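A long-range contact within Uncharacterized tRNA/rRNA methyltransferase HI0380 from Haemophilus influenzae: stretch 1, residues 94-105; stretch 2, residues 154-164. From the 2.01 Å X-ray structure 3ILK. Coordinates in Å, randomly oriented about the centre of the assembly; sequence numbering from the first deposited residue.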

# COMPACT_ATOMS: atom_id res chain seq x y z
N GLU A 94 6.36 9.40 -14.64
CA GLU A 94 6.80 8.52 -13.55
C GLU A 94 5.99 7.22 -13.61
O GLU A 94 5.06 7.14 -14.41
CB GLU A 94 6.67 9.24 -12.20
CG GLU A 94 7.52 10.51 -12.15
CD GLU A 94 7.15 11.45 -11.04
OE1 GLU A 94 7.91 12.41 -10.85
OE2 GLU A 94 6.14 11.23 -10.34
N PRO A 95 6.38 6.20 -12.81
CA PRO A 95 5.86 4.83 -12.97
C PRO A 95 4.34 4.66 -12.88
O PRO A 95 3.79 3.82 -13.58
CB PRO A 95 6.51 4.09 -11.81
CG PRO A 95 7.82 4.78 -11.64
CD PRO A 95 7.40 6.22 -11.76
N ARG A 96 3.68 5.44 -12.04
CA ARG A 96 2.22 5.35 -11.95
C ARG A 96 1.54 5.74 -13.28
O ARG A 96 0.82 4.95 -13.85
CB ARG A 96 1.69 6.19 -10.78
CG ARG A 96 0.38 5.69 -10.29
CD ARG A 96 0.17 5.99 -8.81
NE ARG A 96 1.14 5.29 -7.96
CZ ARG A 96 1.30 5.51 -6.65
NH1 ARG A 96 2.21 4.80 -5.98
NH2 ARG A 96 0.57 6.43 -6.00
N GLU A 97 1.79 6.95 -13.77
CA GLU A 97 1.22 7.38 -15.07
C GLU A 97 1.70 6.44 -16.16
O GLU A 97 0.97 6.07 -17.03
CB GLU A 97 1.67 8.79 -15.44
CG GLU A 97 0.77 9.45 -16.50
CD GLU A 97 1.39 10.73 -17.12
OE1 GLU A 97 2.23 11.40 -16.46
OE2 GLU A 97 1.00 11.07 -18.28
N CYS A 98 2.96 6.07 -16.11
CA CYS A 98 3.49 5.18 -17.13
C CYS A 98 2.68 3.85 -17.23
O CYS A 98 2.31 3.43 -18.33
CB CYS A 98 4.93 4.86 -16.84
SG CYS A 98 5.55 3.82 -18.15
N ALA A 99 2.41 3.23 -16.08
CA ALA A 99 1.64 1.98 -16.01
C ALA A 99 0.20 2.16 -16.52
O ALA A 99 -0.36 1.29 -17.22
CB ALA A 99 1.64 1.44 -14.55
N GLU A 100 -0.42 3.29 -16.19
CA GLU A 100 -1.76 3.52 -16.71
C GLU A 100 -1.76 3.57 -18.23
O GLU A 100 -2.67 3.02 -18.86
CB GLU A 100 -2.37 4.79 -16.17
CG GLU A 100 -2.71 4.67 -14.71
CD GLU A 100 -2.97 6.02 -14.10
OE1 GLU A 100 -2.82 6.14 -12.86
OE2 GLU A 100 -3.29 6.96 -14.89
N LYS A 101 -0.75 4.21 -18.83
CA LYS A 101 -0.63 4.21 -20.28
C LYS A 101 -0.37 2.83 -20.85
O LYS A 101 -0.91 2.50 -21.86
CB LYS A 101 0.53 5.08 -20.75
CG LYS A 101 0.27 6.55 -20.94
CD LYS A 101 1.58 7.10 -21.57
CE LYS A 101 1.93 8.45 -21.04
NZ LYS A 101 1.05 9.50 -21.69
N VAL A 102 0.59 2.08 -20.28
CA VAL A 102 0.89 0.75 -20.80
C VAL A 102 -0.40 -0.12 -20.81
O VAL A 102 -0.78 -0.70 -21.86
CB VAL A 102 2.06 0.14 -20.00
CG1 VAL A 102 2.43 -1.25 -20.51
CG2 VAL A 102 3.32 1.07 -20.20
N VAL A 103 -1.12 -0.09 -19.70
CA VAL A 103 -2.27 -0.93 -19.51
C VAL A 103 -3.41 -0.56 -20.47
O VAL A 103 -4.19 -1.43 -20.85
CB VAL A 103 -2.78 -0.84 -18.03
CG1 VAL A 103 -4.07 0.03 -17.93
CG2 VAL A 103 -3.05 -2.20 -17.52
N ALA A 104 -3.51 0.70 -20.88
CA ALA A 104 -4.55 1.06 -21.87
C ALA A 104 -3.99 0.95 -23.34
O ALA A 104 -4.72 1.20 -24.31
CB ALA A 104 -5.01 2.45 -21.60
N TYR A 105 -2.71 0.61 -23.52
CA TYR A 105 -2.12 0.62 -24.89
C TYR A 105 -2.56 -0.58 -25.75
O TYR A 105 -2.29 -1.74 -25.42
CB TYR A 105 -0.56 0.72 -24.92
CG TYR A 105 -0.12 1.00 -26.36
CD1 TYR A 105 -0.46 2.22 -26.96
CD2 TYR A 105 0.54 0.03 -27.14
CE1 TYR A 105 -0.10 2.49 -28.25
CE2 TYR A 105 0.86 0.30 -28.51
CZ TYR A 105 0.58 1.53 -29.01
OH TYR A 105 0.87 1.84 -30.30
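Stretch 2, residues 154-164: YELRMAFLVQN

Two helices can approach each other closely when small residues occupy the point of crossing, and the pair described here is a compact example. In stretch 1 the chain enters a helix at Pro 95, with Glu 94 at the N-cap position; the first turn is closed by the backbone hydrogen bond from Cys 98 N to Glu 94 O, 2.9 Å. Stretch 2 is helical throughout, Tyr 154 to Asn 164, and belongs to a longer helix that begins earlier and continues later in the chain. The two axes run in broadly the same N-to-C sense, inclined by 55° with a signed crossing angle of -55°, and come within 8.4 Å of each other. The backbones are nearest where Ala 99 CA lies 4.9 Å from Leu 156 CA. One turn further along, Val 103 CA is 6.2 Å from Phe 160 CA, so the two sequences advance together along the contact.

Alanine permits this proximity. Ala 99 and Ala 159 both direct their CA-to-CB bonds toward the partner helix, and their methyl groups meet, Ala 99 CB to Ala 159 CB, at 3.6 Å. With nothing beyond CB to hold the backbones apart, Ala 99 CB also reaches the main chain opposite, 3.3 Å from Glu 155 O. That carbonyl remains engaged in its own helix, accepting a hydrogen bond from Ala 159 N at 2.9 Å.

Larger apolar side chains extend the packing. Leu 156 leaves its helix sideways, but with chi1 m and chi2 t its end comes nearer to stretch 1, placing Leu 156 CD2 3.7 Å from Val 102 CB and 4.1 Å from Ala 99 CB. Val 103 points toward stretch 2 and rests against the next turn, with Val 103 CG2 3.7 Å from Phe 160 N and Val 103 CB 4.2 Å from Ala 159 CB. The Phe 160 ring takes little part, since its side chain leads away. Near the C-terminal end of stretch 1, Gln 163 also points toward the partner helix and covers part of Val 103.

A salt bridge accompanies the apolar contact at the N-terminal end. Glu 155 packs its aliphatic portion against the proline, Glu 155 CG to Pro 95 CB, 3.7 Å, while its carboxylate meets Arg 96 near the plane of the guanidinium. Glu 155 OE1 accepts two hydrogen bonds there, from Arg 96 NE at 3.0 Å and from Arg 96 NH1 at 3.1 Å. In all, the association buries 479 Å², summed over both sides.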

# COMPACT_ATOMS: atom_id res chain seq x y z
N TYR A 154 5.88 -3.86 -10.48
CA TYR A 154 4.88 -3.71 -9.45
C TYR A 154 3.79 -2.65 -9.90
O TYR A 154 2.64 -2.90 -9.78
CB TYR A 154 5.53 -3.33 -8.13
CG TYR A 154 4.58 -2.70 -7.13
CD1 TYR A 154 3.71 -3.49 -6.34
CD2 TYR A 154 4.54 -1.35 -6.96
CE1 TYR A 154 2.84 -2.91 -5.43
CE2 TYR A 154 3.65 -0.76 -6.03
CZ TYR A 154 2.82 -1.55 -5.28
OH TYR A 154 1.96 -1.00 -4.35
N GLU A 155 4.19 -1.50 -10.41
CA GLU A 155 3.22 -0.48 -10.82
C GLU A 155 2.43 -1.00 -12.01
O GLU A 155 1.24 -0.77 -12.11
CB GLU A 155 3.91 0.86 -11.19
CG GLU A 155 4.31 1.77 -10.03
CD GLU A 155 3.15 2.33 -9.19
OE1 GLU A 155 3.36 3.32 -8.48
OE2 GLU A 155 2.02 1.80 -9.23
N LEU A 156 3.08 -1.77 -12.88
CA LEU A 156 2.36 -2.45 -13.95
C LEU A 156 1.28 -3.41 -13.43
O LEU A 156 0.09 -3.35 -13.86
CB LEU A 156 3.29 -3.13 -14.93
CG LEU A 156 4.18 -2.22 -15.79
CD1 LEU A 156 5.23 -3.13 -16.42
CD2 LEU A 156 3.38 -1.41 -16.88
N ARG A 157 1.63 -4.25 -12.48
CA ARG A 157 0.66 -5.16 -11.96
C ARG A 157 -0.49 -4.40 -11.29
O ARG A 157 -1.68 -4.76 -11.47
CB ARG A 157 1.26 -6.14 -10.98
CG ARG A 157 0.25 -7.20 -10.55
CD ARG A 157 0.84 -8.33 -9.69
NE ARG A 157 -0.20 -9.34 -9.45
CZ ARG A 157 -0.50 -10.32 -10.30
NH1 ARG A 157 0.17 -10.45 -11.43
NH2 ARG A 157 -1.47 -11.15 -10.04
N MSE A 158 -0.15 -3.35 -10.52
CA MSE A 158 -1.19 -2.54 -9.83
C MSE A 158 -2.13 -1.89 -10.84
O MSE A 158 -3.31 -1.80 -10.60
CB MSE A 158 -0.58 -1.43 -8.97
CG MSE A 158 0.23 -1.93 -7.79
SE MSE A 158 -0.86 -2.98 -6.54
CE MSE A 158 -2.04 -1.50 -6.05
N ALA A 159 -1.57 -1.40 -11.96
CA ALA A 159 -2.40 -0.80 -13.01
C ALA A 159 -3.37 -1.85 -13.60
O ALA A 159 -4.55 -1.58 -13.76
CB ALA A 159 -1.53 -0.19 -14.10
N PHE A 160 -2.83 -3.04 -13.89
CA PHE A 160 -3.61 -4.17 -14.36
C PHE A 160 -4.78 -4.55 -13.41
O PHE A 160 -5.92 -4.76 -13.89
CB PHE A 160 -2.64 -5.34 -14.62
CG PHE A 160 -3.31 -6.67 -14.90
CD1 PHE A 160 -3.97 -6.91 -16.11
CD2 PHE A 160 -3.21 -7.73 -13.97
CE1 PHE A 160 -4.57 -8.15 -16.37
CE2 PHE A 160 -3.79 -8.97 -14.22
CZ PHE A 160 -4.47 -9.18 -15.42
N LEU A 161 -4.52 -4.58 -12.09
CA LEU A 161 -5.50 -5.01 -11.10
C LEU A 161 -6.60 -3.98 -10.92
O LEU A 161 -7.76 -4.33 -10.82
CB LEU A 161 -4.83 -5.35 -9.76
CG LEU A 161 -3.76 -6.47 -9.78
CD1 LEU A 161 -2.97 -6.61 -8.49
CD2 LEU A 161 -4.34 -7.82 -10.16
N VAL A 162 -6.21 -2.70 -10.88
CA VAL A 162 -7.15 -1.60 -10.69
C VAL A 162 -8.07 -1.52 -11.92
O VAL A 162 -9.26 -1.30 -11.80
CB VAL A 162 -6.40 -0.27 -10.43
CG1 VAL A 162 -7.36 0.91 -10.39
CG2 VAL A 162 -5.62 -0.34 -9.12
N GLN A 163 -7.51 -1.73 -13.11
CA GLN A 163 -8.30 -1.76 -14.33
C GLN A 163 -9.28 -2.94 -14.38
O GLN A 163 -10.40 -2.79 -14.86
CB GLN A 163 -7.39 -1.79 -15.55
CG GLN A 163 -8.11 -1.73 -16.89
CD GLN A 163 -7.27 -2.32 -17.99
OE1 GLN A 163 -6.80 -1.61 -18.89
NE2 GLN A 163 -7.02 -3.64 -17.90
N ASN A 164 -8.85 -4.10 -13.89
CA ASN A 164 -9.73 -5.27 -13.82
C ASN A 164 -10.76 -5.19 -12.70
O ASN A 164 -11.85 -5.75 -12.83
CB ASN A 164 -8.92 -6.56 -13.72
CG ASN A 164 -8.27 -6.95 -15.03
OD1 ASN A 164 -7.56 -6.15 -15.66
ND2 ASN A 164 -8.50 -8.19 -15.46